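Local coordinates for protein alkaline phosphatase D (Bacillus subtilis, PDB 2YEQ) that hydrolyses phosphate esters as a phosphodiesterase and alkaline phosphatase of the PhoD family, using an active site that contains iron and calcium, at residues D289-P294 and I346-S351; E214-N219 and D283-N288. All coordinates share one frame; numbering follows the deposited sequence.

Contact 1: residues D289-P294 and I346-S351. With PE5 (3,6,9,12,15,18,21,24-octaoxahexacosan-1-ol), chain E.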
ATOM      1  N   ASP A 289      10.265 -20.594  -1.519  1.00 23.11           N
ATOM      2  CA  ASP A 289       9.825 -19.314  -2.091  1.00 24.09           C
ATOM      3  C   ASP A 289      10.038 -19.287  -3.608  1.00 24.21           C
ATOM      4  O   ASP A 289      10.344 -20.305  -4.242  1.00 25.21           O
ATOM      5  CB  ASP A 289      10.565 -18.129  -1.401  1.00 26.44           C
ATOM      6  CG  ASP A 289       9.712 -16.834  -1.313  1.00 29.77           C
ATOM      7  OD1 ASP A 289       8.690 -16.700  -2.056  1.00 28.07           O
ATOM      8  OD2 ASP A 289      10.073 -15.956  -0.497  1.00 27.40           O
ATOM      9  N   GLY A 290       9.862 -18.119  -4.209  1.00 23.14           N
ATOM     10  CA  GLY A 290       9.996 -17.996  -5.646  1.00 23.45           C
ATOM     11  C   GLY A 290       8.743 -18.526  -6.346  1.00 21.33           C
ATOM     12  O   GLY A 290       7.660 -18.607  -5.759  1.00 20.10           O
ATOM     13  N   ASN A 291       8.905 -18.869  -7.612  1.00 23.91           N
ATOM     14  CA  ASN A 291       7.822 -19.386  -8.432  1.00 25.37           C
ATOM     15  C   ASN A 291       8.063 -20.878  -8.626  1.00 24.81           C
ATOM     16  O   ASN A 291       9.048 -21.259  -9.231  1.00 25.88           O
ATOM     17  CB  ASN A 291       7.794 -18.647  -9.771  1.00 25.88           C
ATOM     18  CG  ASN A 291       7.653 -17.127  -9.596  1.00 24.03           C
ATOM     19  OD1 ASN A 291       8.419 -16.345 -10.143  1.00 29.35           O
ATOM     20  ND2 ASN A 291       6.704 -16.728  -8.816  1.00 22.31           N
ATOM     21  N   LYS A 292       7.190 -21.701  -8.066  1.00 24.08           N
ATOM     22  CA  LYS A 292       7.440 -23.127  -7.961  1.00 25.94           C
ATOM     23  C   LYS A 292       6.169 -23.908  -8.244  1.00 27.16           C
ATOM     24  O   LYS A 292       5.058 -23.349  -8.145  1.00 24.15           O
ATOM     25  CB  LYS A 292       7.917 -23.458  -6.534  1.00 25.73           C
ATOM     26  CG  LYS A 292       9.186 -22.720  -6.087  1.00 25.06           C
ATOM     27  CD  LYS A 292      10.437 -23.226  -6.819  1.00 25.52           C
ATOM     28  CE  LYS A 292      11.710 -22.449  -6.443  1.00 26.35           C
ATOM     29  NZ  LYS A 292      11.928 -22.388  -4.963  1.00 26.91           N
ATOM     30  N   PRO A 293       6.310 -25.208  -8.542  1.00 28.39           N
ATOM     31  CA  PRO A 293       5.143 -26.072  -8.627  1.00 26.53           C
ATOM     32  C   PRO A 293       4.470 -26.159  -7.290  1.00 26.50           C
ATOM     33  O   PRO A 293       5.139 -26.044  -6.281  1.00 30.10           O
ATOM     34  CB  PRO A 293       5.728 -27.439  -9.020  1.00 29.29           C
ATOM     35  CG  PRO A 293       6.985 -27.150  -9.688  1.00 30.62           C
ATOM     36  CD  PRO A 293       7.513 -25.856  -9.098  1.00 29.79           C
ATOM     37  N   PRO A 294       3.152 -26.316  -7.251  1.00 27.03           N
ATOM     38  CA  PRO A 294       2.507 -26.625  -5.995  1.00 29.09           C
ATOM     39  C   PRO A 294       3.016 -27.963  -5.463  1.00 30.60           C
ATOM     40  O   PRO A 294       3.568 -28.751  -6.230  1.00 30.58           O
ATOM     41  CB  PRO A 294       1.029 -26.748  -6.368  1.00 29.82           C
ATOM     42  CG  PRO A 294       1.036 -27.137  -7.790  1.00 29.08           C
ATOM     43  CD  PRO A 294       2.278 -26.587  -8.403  1.00 29.85           C
ATOM     44  N   ILE A 346       2.957 -23.614 -12.244  1.00 24.12           N
ATOM     45  CA  ILE A 346       3.999 -22.884 -11.511  1.00 23.17           C
ATOM     46  C   ILE A 346       3.319 -21.637 -10.901  1.00 25.11           C
ATOM     47  O   ILE A 346       2.607 -20.899 -11.610  1.00 22.10           O
ATOM     48  CB  ILE A 346       5.138 -22.486 -12.418  1.00 26.18           C
ATOM     49  CG1 ILE A 346       5.817 -23.732 -13.000  1.00 29.63           C
ATOM     50  CG2 ILE A 346       6.203 -21.599 -11.675  1.00 24.35           C
ATOM     51  CD1 ILE A 346       6.618 -23.427 -14.226  1.00 34.13           C
ATOM     52  N   TYR A 347       3.496 -21.461  -9.588  1.00 22.88           N
ATOM     53  CA  TYR A 347       2.798 -20.448  -8.802  1.00 22.20           C
ATOM     54  C   TYR A 347       3.775 -19.621  -7.972  1.00 25.03           C
ATOM     55  O   TYR A 347       4.865 -20.095  -7.620  1.00 19.51           O
ATOM     56  CB  TYR A 347       1.813 -21.108  -7.866  1.00 22.98           C
ATOM     57  CG  TYR A 347       0.637 -21.717  -8.604  1.00 26.02           C
ATOM     58  CD1 TYR A 347      -0.260 -20.908  -9.295  1.00 25.85           C
ATOM     59  CD2 TYR A 347       0.434 -23.091  -8.624  1.00 26.72           C
ATOM     60  CE1 TYR A 347      -1.325 -21.450  -9.982  1.00 29.79           C
ATOM     61  CE2 TYR A 347      -0.635 -23.651  -9.302  1.00 27.74           C
ATOM     62  CZ  TYR A 347      -1.510 -22.823  -9.980  1.00 31.04           C
ATOM     63  OH  TYR A 347      -2.568 -23.357 -10.658  1.00 33.63           O
ATOM     64  N   SER A 348       3.356 -18.399  -7.633  1.00 22.46           N
ATOM     65  CA  SER A 348       4.129 -17.542  -6.733  1.00 22.02           C
ATOM     66  C   SER A 348       3.935 -17.987  -5.309  1.00 19.80           C
ATOM     67  O   SER A 348       2.831 -17.947  -4.778  1.00 21.60           O
ATOM     68  CB  SER A 348       3.718 -16.075  -6.872  1.00 24.25           C
ATOM     69  OG  SER A 348       4.247 -15.307  -5.801  1.00 24.62           O
ATOM     70  N   MET A 349       5.016 -18.409  -4.662  1.00 19.70           N
ATOM     71  CA  MET A 349       4.912 -18.938  -3.298  1.00 18.51           C
ATOM     72  C   MET A 349       4.675 -17.838  -2.274  1.00 17.47           C
ATOM     73  O   MET A 349       4.224 -18.099  -1.157  1.00 19.22           O
ATOM     74  CB  MET A 349       6.185 -19.766  -2.968  1.00 19.35           C
ATOM     75  CG  MET A 349       6.318 -21.010  -3.845  1.00 19.77           C
ATOM     76  SD  MET A 349       4.994 -22.190  -3.432  1.00 22.19           S
ATOM     77  CE  MET A 349       3.910 -22.133  -4.870  1.00 21.64           C
ATOM     78  N   ASP A 350       4.908 -16.595  -2.672  1.00 17.27           N
ATOM     79  CA  ASP A 350       4.725 -15.430  -1.781  1.00 18.56           C
ATOM     80  C   ASP A 350       3.340 -14.772  -1.887  1.00 19.94           C
ATOM     81  O   ASP A 350       2.973 -13.925  -1.055  1.00 21.34           O
ATOM     82  CB  ASP A 350       5.811 -14.400  -2.076  1.00 19.54           C
ATOM     83  CG  ASP A 350       5.888 -13.307  -1.025  1.00 20.71           C
ATOM     84  OD1 ASP A 350       6.026 -13.607   0.195  1.00 19.52           O
ATOM     85  OD2 ASP A 350       5.817 -12.121  -1.440  1.00 20.47           O
ATOM     86  N   SER A 351       2.573 -15.202  -2.888  1.00 20.20           N
ATOM     87  CA  SER A 351       1.203 -14.727  -3.141  1.00 20.21           C
ATOM     88  C   SER A 351       0.166 -15.681  -2.556  1.00 20.78           C
ATOM     89  O   SER A 351       0.526 -16.672  -1.923  1.00 19.11           O
ATOM     90  CB  SER A 351       0.979 -14.589  -4.655  1.00 21.91           C
ATOM     91  OG  SER A 351       1.927 -13.694  -5.216  1.00 26.24           O
TER
HETATM   92  C48 PE5 E 531      -6.521 -23.358  -7.585  1.00 46.39           C
HETATM   93  C50 PE5 E 531      -5.485 -23.526  -6.471  1.00 53.14           C
HETATM   94  O1  PE5 E 531      -4.448 -22.529  -6.565  1.00 47.69           O
HETATM   95  C1  PE5 E 531      -3.149 -22.980  -6.983  1.00 43.46           C
HETATM   96  C2  PE5 E 531      -2.192 -23.193  -5.804  1.00 41.45           C
HETATM   97  O2  PE5 E 531      -2.036 -24.573  -5.394  1.00 42.35           O

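Contact 2: residues E214-N219 and D283-N288. With CA (calcium ion), chain B; NA (sodium ion), chain C; NA (sodium ion), chain D; EDO (1,2-ethanediol), chain L.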
ATOM      1  N   GLU A 214      11.946  -6.096   5.420  1.00 15.86           N
ATOM      2  CA  GLU A 214      12.931  -6.725   4.558  1.00 16.88           C
ATOM      3  C   GLU A 214      12.215  -7.613   3.568  1.00 16.69           C
ATOM      4  O   GLU A 214      11.195  -8.211   3.908  1.00 15.56           O
ATOM      5  CB  GLU A 214      13.966  -7.574   5.357  1.00 17.18           C
ATOM      6  CG  GLU A 214      15.091  -8.126   4.427  1.00 19.08           C
ATOM      7  CD  GLU A 214      16.112  -9.105   5.091  1.00 22.69           C
ATOM      8  OE1 GLU A 214      15.685  -9.888   5.960  1.00 21.05           O
ATOM      9  OE2 GLU A 214      17.318  -9.093   4.673  1.00 21.24           O
ATOM     10  N   ASN A 215      12.786  -7.740   2.376  1.00 16.20           N
ATOM     11  CA  ASN A 215      12.204  -8.570   1.319  1.00 18.10           C
ATOM     12  C   ASN A 215      11.736  -9.966   1.766  1.00 20.57           C
ATOM     13  O   ASN A 215      12.518 -10.749   2.349  1.00 19.87           O
ATOM     14  CB  ASN A 215      13.199  -8.772   0.172  1.00 16.70           C
ATOM     15  CG  ASN A 215      12.547  -9.386  -1.064  1.00 18.43           C
ATOM     16  OD1 ASN A 215      11.544  -8.856  -1.577  1.00 17.97           O
ATOM     17  ND2 ASN A 215      13.115 -10.496  -1.557  1.00 17.83           N
ATOM     18  N   ASN A 216      10.474 -10.264   1.446  1.00 19.77           N
ATOM     19  CA  ASN A 216       9.852 -11.581   1.606  1.00 19.19           C
ATOM     20  C   ASN A 216       9.932 -12.179   2.995  1.00 21.27           C
ATOM     21  O   ASN A 216       9.971 -13.411   3.145  1.00 20.78           O
ATOM     22  CB  ASN A 216      10.411 -12.572   0.578  1.00 19.74           C
ATOM     23  CG  ASN A 216       9.817 -12.362  -0.841  1.00 24.02           C
ATOM     24  OD1 ASN A 216       9.615 -11.241  -1.260  1.00 20.09           O
ATOM     25  ND2 ASN A 216       9.562 -13.458  -1.572  1.00 21.44           N
ATOM     26  N   TYR A 217       9.904 -11.326   4.013  1.00 18.35           N
ATOM     27  CA  TYR A 217       9.773 -11.807   5.351  1.00 17.43           C
ATOM     28  C   TYR A 217       8.425 -12.479   5.566  1.00 18.99           C
ATOM     29  O   TYR A 217       7.429 -12.178   4.881  1.00 17.80           O
ATOM     30  CB  TYR A 217      10.046 -10.716   6.386  1.00 17.71           C
ATOM     31  CG  TYR A 217       8.934  -9.822   6.890  1.00 15.52           C
ATOM     32  CD1 TYR A 217       8.187 -10.166   7.989  1.00 15.99           C
ATOM     33  CD2 TYR A 217       8.696  -8.562   6.301  1.00 16.75           C
ATOM     34  CE1 TYR A 217       7.232  -9.325   8.504  1.00 16.61           C
ATOM     35  CE2 TYR A 217       7.727  -7.704   6.800  1.00 15.00           C
ATOM     36  CZ  TYR A 217       6.993  -8.072   7.878  1.00 16.03           C
ATOM     37  OH  TYR A 217       6.036  -7.226   8.386  1.00 14.66           O
ATOM     38  N   ALA A 218       8.396 -13.381   6.541  1.00 17.63           N
ATOM     39  CA  ALA A 218       7.168 -14.090   6.896  1.00 18.20           C
ATOM     40  C   ALA A 218       7.071 -14.199   8.409  1.00 21.06           C
ATOM     41  O   ALA A 218       7.747 -15.041   9.010  1.00 20.85           O
ATOM     42  CB  ALA A 218       7.173 -15.485   6.220  1.00 17.21           C
ATOM     43  N   ASN A 219       6.231 -13.344   9.015  1.00 18.43           N
ATOM     44  CA  ASN A 219       6.133 -13.225  10.464  1.00 19.75           C
ATOM     45  C   ASN A 219       7.541 -12.887  11.048  1.00 22.63           C
ATOM     46  O   ASN A 219       8.024 -11.730  10.895  1.00 19.14           O
ATOM     47  CB  ASN A 219       5.483 -14.482  11.078  1.00 18.70           C
ATOM     48  CG  ASN A 219       5.047 -14.294  12.495  1.00 18.36           C
ATOM     49  OD1 ASN A 219       5.527 -13.397  13.228  1.00 19.78           O
ATOM     50  ND2 ASN A 219       4.105 -15.140  12.925  1.00 19.76           N
ATOM     51  N   ASP A 283       2.635 -17.755   7.860  1.00 19.94           N
ATOM     52  CA  ASP A 283       3.591 -18.846   7.816  1.00 20.45           C
ATOM     53  C   ASP A 283       4.570 -18.638   6.678  1.00 21.13           C
ATOM     54  O   ASP A 283       4.307 -17.877   5.736  1.00 19.49           O
ATOM     55  CB  ASP A 283       2.874 -20.185   7.666  1.00 21.62           C
ATOM     56  CG  ASP A 283       2.175 -20.624   8.949  1.00 24.39           C
ATOM     57  OD1 ASP A 283       2.618 -20.248  10.067  1.00 23.81           O
ATOM     58  OD2 ASP A 283       1.160 -21.348   8.846  1.00 22.98           O
ATOM     59  N   ASP A 284       5.695 -19.344   6.766  1.00 18.60           N
ATOM     60  CA  ASP A 284       6.802 -19.222   5.839  1.00 20.10           C
ATOM     61  C   ASP A 284       6.344 -19.648   4.466  1.00 21.46           C
ATOM     62  O   ASP A 284       5.489 -20.546   4.339  1.00 23.00           O
ATOM     63  CB  ASP A 284       7.947 -20.137   6.313  1.00 22.11           C
ATOM     64  CG  ASP A 284       9.300 -19.758   5.769  1.00 25.15           C
ATOM     65  OD1 ASP A 284       9.504 -18.643   5.182  1.00 22.54           O
ATOM     66  OD2 ASP A 284      10.193 -20.638   5.924  1.00 24.44           O
ATOM     67  N   GLN A 285       6.923 -19.035   3.443  1.00 19.70           N
ATOM     68  CA  GLN A 285       6.687 -19.464   2.071  1.00 21.90           C
ATOM     69  C   GLN A 285       7.177 -20.919   1.829  1.00 26.05           C
ATOM     70  O   GLN A 285       8.279 -21.302   2.239  1.00 22.82           O
ATOM     71  CB  GLN A 285       7.348 -18.538   1.062  1.00 19.37           C
ATOM     72  CG  GLN A 285       6.910 -17.061   1.168  1.00 19.62           C
ATOM     73  CD  GLN A 285       7.803 -16.254   2.082  1.00 23.24           C
ATOM     74  OE1 GLN A 285       8.559 -16.840   2.887  1.00 18.62           O
ATOM     75  NE2 GLN A 285       7.736 -14.903   1.986  1.00 18.12           N
ATOM     76  N   ALA A 286       6.339 -21.694   1.146  1.00 23.24           N
ATOM     77  CA  ALA A 286       6.630 -23.079   0.797  1.00 23.23           C
ATOM     78  C   ALA A 286       7.586 -23.159  -0.348  1.00 23.13           C
ATOM     79  O   ALA A 286       7.739 -22.200  -1.132  1.00 22.45           O
ATOM     80  CB  ALA A 286       5.332 -23.808   0.426  1.00 22.77           C
ATOM     81  N   ASN A 287       8.248 -24.317  -0.449  1.00 23.09           N
ATOM     82  CA  ASN A 287       9.110 -24.667  -1.569  1.00 22.47           C
ATOM     83  C   ASN A 287      10.253 -23.721  -1.793  1.00 22.06           C
ATOM     84  O   ASN A 287      10.658 -23.488  -2.954  1.00 21.06           O
ATOM     85  CB  ASN A 287       8.314 -24.821  -2.890  1.00 26.08           C
ATOM     86  CG  ASN A 287       7.089 -25.733  -2.767  1.00 31.64           C
ATOM     87  OD1 ASN A 287       6.016 -25.464  -3.361  1.00 33.40           O
ATOM     88  ND2 ASN A 287       7.239 -26.819  -2.027  1.00 27.44           N
ATOM     89  N   ASN A 288      10.817 -23.199  -0.697  1.00 24.24           N
ATOM     90  CA  ASN A 288      11.919 -22.234  -0.769  1.00 24.77           C
ATOM     91  C   ASN A 288      11.559 -20.922  -1.476  1.00 23.43           C
ATOM     92  O   ASN A 288      12.450 -20.214  -1.977  1.00 21.74           O
ATOM     93  CB  ASN A 288      13.155 -22.851  -1.450  1.00 28.91           C
ATOM     94  CG  ASN A 288      13.851 -23.877  -0.573  1.00 35.83           C
ATOM     95  OD1 ASN A 288      14.260 -24.916  -1.053  1.00 42.20           O
ATOM     96  ND2 ASN A 288      13.982 -23.584   0.710  1.00 35.11           N
TER
HETATM   97 CA    CA B1526       9.252  -9.069  -2.091  1.00 20.36          CA
HETATM   98 NA    NA C 577      10.721 -17.489   3.714  1.00 13.87          NA
HETATM   99 NA    NA D 582      18.748  -8.172   3.106  1.00 14.02          NA
HETATM  100  C1  EDO L 539       4.891 -22.895   6.344  0.80 26.80           C
HETATM  101  O1  EDO L 539       5.562 -23.277   5.138  0.80 25.67           O
HETATM  102  C2  EDO L 539       5.890 -22.587   7.440  0.80 26.32           C
HETATM  103  O2  EDO L 539       5.306 -21.828   8.472  0.80 24.13           O
HETATM  104  O   HOH W   1      10.852 -15.497   4.764  1.00 16.94           O
HETATM  105  O   HOH W   2       2.736 -17.924  11.529  1.00 24.05           O
HETATM  106  O   HOH W   3      10.561 -19.464   2.478  1.00 31.17           O
HETATM  107  O   HOH W   4      12.867 -17.868   4.409  1.00 26.69           O
HETATM  108  O   HOH W   5      11.444 -16.345   1.825  1.00 28.25           O
HETATM  109  O   HOH W   6      20.217  -9.085   4.482  1.00 32.32           O

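Contact 1: residues D289-P294 and I346-S351
The Tyr347 ring meets Pro294 at its edge, with Pro294 CD 4.0 Å from Tyr347 CD2 near the ring plane. Over one face lies a bound polyether (PE5). Its C1 sits 3.4 Å from Tyr347 CZ, offset toward the rim. An alanine in place of Tyr347 would probably leave Pro294 CD and the polyether without the ring they touch and open a gap beside Pro294.

The backbones form a two-stranded antiparallel ribbon. Lys292 and Tyr347 are its hydrogen-bonded pair: Lys292 N to Tyr347 O is 2.9 Å, and Tyr347 N to Lys292 O is 2.8 Å. Asn291 and Ser348 are the neighbouring non-hydrogen-bonded pair. Met349 N extends the ladder to Gly290 O at 2.9 Å.

The Met349 side chain, bent at chi2 and chi3, crosses that of Lys292 at about a right angle. Met349 CG lies 4.0 Å from Lys292 CB, and Met349 CE reaches Lys292 O. Ile346 CG2 rests 3.6 Å from Asn291 C. Lys292 NZ turns back to Asp289 O and also bonds Asn287 O.

Asp289 OD1 touches Asp350 CB at 3.7 Å, while the two carboxylates stay out of contact. Asp289 OD2 bonds Asn216. Asp350 OD1 accepts from Gln285 NE2 and forms salt bridges with Arg279 and Arg282. The two arginines probably balance the charge of Asp350, while backbone bonds and apolar contacts join the strands.

Contact 2: residues E214-N219 and D283-N288
A sodium site lies at this buried loop-to-loop contact, with Asp284 and Gln285 as its protein ligands and Asn216 O reached through a water. Asp284 OD1 is 2.2 Å from the ion and Gln285 OE1 2.4 Å; four waters complete the six ligands. One of them, water 1, donates to Asn216 O. The same oxygen accepts Gln285 NE2 at 2.9 Å, with the donor 49° out of the carbonyl plane. The Gln285 amide is therefore held at both ends, its oxygen by sodium and its nitrogen by Asn216. Gln285 NE2 also bonds Asp350.

Ala218 CB packs against the other loop, 3.8 Å from Asp284 CA. Segment 214-219 also carries ligands of two further ions. Asn215 OD1 and Asn216 OD1 both bind calcium, each at 2.4 Å, alongside Asp210. Glu214 OE2 binds a second sodium ion with Glu175 and Gln517. The three ligand residues lie within a type II turn from Glu214 to Tyr217.

Water 2 links Asp283 OD1 to Asn219 ND2, the latter bond being weak. Segment 214-219 lies in the loop between strand 203-206 and helix 228-245. Segment 283-288 lies between strands 271-275 and 291-292, with Ala286 against helix 296-299.

How the contacts relate
From the N terminus, the chain passes 214-219 after strand 203-206. It then runs through helix 228-245 and strands 263-267 and 271-275 before 283-288 closes the loop of contact 2. Contact 1 opens directly afterwards at 289-294. Its loop includes helices 296-299 and 308-320 and strand 325-329, and closes at 346-351. The two loops follow in series, neither nested nor crossed. Their centres are 11 Å apart, and the contacts touch. The bond between Asn216 and Asp289 joins the first segment of each. Met349 CG packs 3.3 Å from Ala286 O. Together they tie the metal-binding loops to the short two-stranded ribbon.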